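Local atomic coordinates of Rho guanine nucleotide exchange factor 11 (PDB entry 5JHH), a protein that probably activates Rho-family GTPases, chiefly RhoA, by promoting exchange of GDP for GTP through its tandem DH and PH domains. Residues D288-H296 against T309-N317. Numbering follows the deposited sequence.
Sequences DEKLLLKCH and TFSPVLKLN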
loop_
_atom_site.group_PDB
_atom_site.type_symbol
_atom_site.label_atom_id
_atom_site.label_comp_id
_atom_site.label_asym_id
_atom_site.label_seq_id
_atom_site.Cartn_x
_atom_site.Cartn_y
_atom_site.Cartn_z
ATOM N N ASP A 288 13.533 2.089 27.505
ATOM C CA ASP A 288 13.018 3.428 27.242
ATOM C C ASP A 288 13.098 3.681 25.746
ATOM O O ASP A 288 12.443 2.986 24.963
ATOM C CB ASP A 288 13.777 4.516 28.041
ATOM C CG ASP A 288 13.274 4.660 29.476
ATOM O OD1 ASP A 288 12.370 3.898 29.883
ATOM O OD2 ASP A 288 13.786 5.541 30.196
ATOM N N GLU A 289 13.922 4.647 25.360
ATOM C CA GLU A 289 13.997 5.053 23.994
ATOM C C GLU A 289 15.335 4.622 23.462
ATOM O O GLU A 289 15.748 5.047 22.398
ATOM C CB GLU A 289 13.826 6.576 23.872
ATOM C CG GLU A 289 13.061 6.999 22.615
ATOM C CD GLU A 289 11.598 6.538 22.599
ATOM O OE1 GLU A 289 10.835 6.977 23.493
ATOM O OE2 GLU A 289 11.201 5.751 21.689
ATOM N N LYS A 290 16.030 3.777 24.204
ATOM C CA LYS A 290 17.349 3.373 23.775
ATOM C C LYS A 290 17.286 1.943 23.265
ATOM O O LYS A 290 16.357 1.201 23.581
ATOM C CB LYS A 290 18.376 3.585 24.891
ATOM C CG LYS A 290 18.526 5.071 25.286
ATOM C CD LYS A 290 19.963 5.595 25.167
ATOM C CE LYS A 290 20.258 6.337 23.860
ATOM N NZ LYS A 290 21.630 6.052 23.309
ATOM N N LEU A 291 18.221 1.620 22.378
ATOM C CA LEU A 291 18.305 0.295 21.756
ATOM C C LEU A 291 19.624 -0.290 22.193
ATOM O O LEU A 291 20.701 0.156 21.762
ATOM C CB LEU A 291 18.262 0.369 20.212
ATOM C CG LEU A 291 16.992 0.973 19.613
ATOM C CD1 LEU A 291 17.148 1.245 18.125
ATOM C CD2 LEU A 291 15.778 0.109 19.893
ATOM N N LEU A 292 19.522 -1.282 23.068
ATOM C CA LEU A 292 20.673 -1.805 23.752
ATOM C C LEU A 292 21.205 -3.002 23.035
ATOM O O LEU A 292 20.524 -4.036 22.931
ATOM C CB LEU A 292 20.292 -2.244 25.154
ATOM C CG LEU A 292 19.893 -1.152 26.128
ATOM C CD1 LEU A 292 19.862 -1.796 27.509
ATOM C CD2 LEU A 292 20.847 0.046 26.073
ATOM N N LEU A 293 22.439 -2.868 22.573
ATOM C CA LEU A 293 23.174 -4.002 22.068
ATOM C C LEU A 293 23.975 -4.575 23.245
ATOM O O LEU A 293 24.828 -3.868 23.819
ATOM C CB LEU A 293 24.082 -3.524 20.942
ATOM C CG LEU A 293 24.493 -4.523 19.873
ATOM C CD1 LEU A 293 23.293 -5.273 19.333
ATOM C CD2 LEU A 293 25.238 -3.819 18.745
ATOM N N LYS A 294 23.670 -5.826 23.619
ATOM C CA LYS A 294 24.081 -6.399 24.910
ATOM C C LYS A 294 24.077 -7.932 24.920
ATOM O O LYS A 294 23.093 -8.551 24.475
ATOM C CB LYS A 294 23.099 -5.932 25.987
ATOM C CG LYS A 294 23.728 -5.588 27.329
ATOM C CD LYS A 294 22.662 -5.269 28.370
ATOM C CE LYS A 294 21.757 -6.467 28.622
ATOM N NZ LYS A 294 21.000 -6.333 29.895
ATOM N N CYS A 295 25.125 -8.529 25.505
ATOM C CA CYS A 295 25.232 -9.998 25.661
ATOM C C CYS A 295 24.204 -10.617 26.643
ATOM O O CYS A 295 23.643 -9.922 27.480
ATOM C CB CYS A 295 26.656 -10.400 26.058
ATOM S SG CYS A 295 27.804 -10.594 24.669
ATOM N N HIS A 296 23.922 -11.911 26.476
ATOM C CA HIS A 296 22.936 -12.654 27.288
ATOM C C HIS A 296 21.538 -12.002 27.314
ATOM O O HIS A 296 21.187 -11.171 26.466
ATOM C CB HIS A 296 23.465 -12.841 28.721
ATOM C CG HIS A 296 23.104 -14.159 29.341
ATOM N ND1 HIS A 296 21.798 -14.579 29.483
ATOM C CD2 HIS A 296 23.872 -15.136 29.878
ATOM C CE1 HIS A 296 21.778 -15.764 30.065
ATOM N NE2 HIS A 296 23.024 -16.127 30.314
ATOM N N THR A 309 27.927 -16.778 27.702
ATOM C CA THR A 309 26.918 -15.801 27.287
ATOM C C THR A 309 26.619 -15.843 25.780
ATOM O O THR A 309 27.424 -16.318 24.967
ATOM C CB THR A 309 27.323 -14.339 27.619
ATOM O OG1 THR A 309 28.648 -14.067 27.141
ATOM C CG2 THR A 309 27.256 -14.070 29.110
ATOM N N PHE A 310 25.467 -15.284 25.417
ATOM C CA PHE A 310 25.023 -15.202 24.014
ATOM C C PHE A 310 25.398 -13.871 23.323
ATOM O O PHE A 310 25.209 -12.795 23.902
ATOM C CB PHE A 310 23.509 -15.347 23.967
ATOM C CG PHE A 310 23.030 -16.743 23.698
ATOM C CD1 PHE A 310 23.381 -17.390 22.532
ATOM C CD2 PHE A 310 22.163 -17.383 24.579
ATOM C CE1 PHE A 310 22.904 -18.660 22.258
ATOM C CE2 PHE A 310 21.679 -18.651 24.306
ATOM C CZ PHE A 310 22.048 -19.287 23.144
ATOM N N SER A 311 25.913 -13.942 22.089
ATOM C CA SER A 311 26.165 -12.723 21.285
ATOM C C SER A 311 24.845 -12.133 20.741
ATOM O O SER A 311 23.919 -12.883 20.397
ATOM C CB SER A 311 27.109 -12.994 20.104
ATOM O OG SER A 311 27.263 -11.839 19.267
ATOM N N PRO A 312 24.771 -10.790 20.652
ATOM C CA PRO A 312 23.575 -10.089 20.181
ATOM C C PRO A 312 23.586 -9.834 18.668
ATOM O O PRO A 312 22.575 -9.418 18.106
ATOM C CB PRO A 312 23.625 -8.765 20.953
ATOM C CG PRO A 312 25.076 -8.544 21.262
ATOM C CD PRO A 312 25.834 -9.830 21.026
ATOM N N VAL A 313 24.718 -10.114 18.032
ATOM C CA VAL A 313 24.868 -9.975 16.604
ATOM C C VAL A 313 25.228 -11.323 16.013
ATOM O O VAL A 313 26.078 -12.032 16.536
ATOM C CB VAL A 313 25.990 -9.006 16.273
ATOM C CG1 VAL A 313 26.169 -8.888 14.768
ATOM C CG2 VAL A 313 25.698 -7.659 16.881
ATOM N N LEU A 314 24.586 -11.669 14.912
ATOM C CA LEU A 314 24.876 -12.911 14.187
ATOM C C LEU A 314 25.262 -12.569 12.771
ATOM O O LEU A 314 24.669 -11.695 12.178
ATOM C CB LEU A 314 23.638 -13.825 14.205
ATOM C CG LEU A 314 23.231 -14.206 15.637
ATOM C CD1 LEU A 314 21.983 -15.060 15.712
ATOM C CD2 LEU A 314 24.394 -14.931 16.307
ATOM N N LYS A 315 26.271 -13.253 12.249
ATOM C CA LYS A 315 26.661 -13.131 10.860
ATOM C C LYS A 315 25.897 -14.145 10.032
ATOM O O LYS A 315 25.938 -15.354 10.283
ATOM C CB LYS A 315 28.157 -13.330 10.706
ATOM C CG LYS A 315 28.992 -12.342 11.507
ATOM C CD LYS A 315 30.325 -12.122 10.801
ATOM C CE LYS A 315 31.348 -11.394 11.663
ATOM N NZ LYS A 315 32.252 -12.343 12.368
ATOM N N LEU A 316 25.201 -13.634 9.028
ATOM C CA LEU A 316 24.298 -14.425 8.241
ATOM C C LEU A 316 25.023 -15.445 7.410
ATOM O O LEU A 316 24.412 -16.398 6.969
ATOM C CB LEU A 316 23.455 -13.519 7.349
ATOM C CG LEU A 316 22.464 -12.577 8.059
ATOM C CD1 LEU A 316 21.819 -11.674 7.044
ATOM C CD2 LEU A 316 21.393 -13.330 8.830
ATOM N N ASN A 317 26.320 -15.274 7.195
ATOM C CA ASN A 317 27.078 -16.283 6.444
ATOM C C ASN A 317 27.516 -17.481 7.283
ATOM O O ASN A 317 28.090 -18.431 6.749
ATOM C CB ASN A 317 28.318 -15.658 5.801
ATOM C CG ASN A 317 29.232 -15.028 6.807
ATOM O OD1 ASN A 317 29.102 -15.242 8.005
ATOM N ND2 ASN A 317 30.137 -14.221 6.331
#
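With CG anti to the backbone N (chi1 -154°), Leu-293 swings its CD1 methyl onto Pro-312, while CG2 of Val-313, anti to its own carbonyl carbon, meets the same methyl. Strands 290-292 and 313-315 of the PH domain both pair antiparallel with strand 280-287; here the chain just beyond the first meets the chain leading into the second, on either side of the unmodelled residues 297-308. CD1 of Leu-293 lies 3.9 Å from CB of Pro-312, the two side chains crossing at about a right angle, and 4.2 Å from CG2 of Val-313. Leucine suits this buried place because its apolar methyl reaches both neighbours; its side chain also touches Leu-284.

Proline suits its place as a rigid apolar ring with no backbone N-H, its CB 3.6 Å from the carbonyl O of Lys-294. Lys-294 points its side chain away from this partner, which suits a charged residue at an exposed position. Farther along, Cys-295 brings a small, weakly polar SG to within 4.2 Å of CD of Pro-312. Phe-310 sends its ring away, against Trp-262 and Tyr-345. Beside the unmodelled residues, CG2 of Thr-309 lies 4.0 Å from CB of His-296, while OG1 bonds to Ser-237. The carbonyl O of Phe-310 takes a 3.0 Å hydrogen bond from N of His-296 on an in-plane lone pair (158° at the hydrogen) and also a CA-H...O contact from CA of Cys-295, 3.3 Å away.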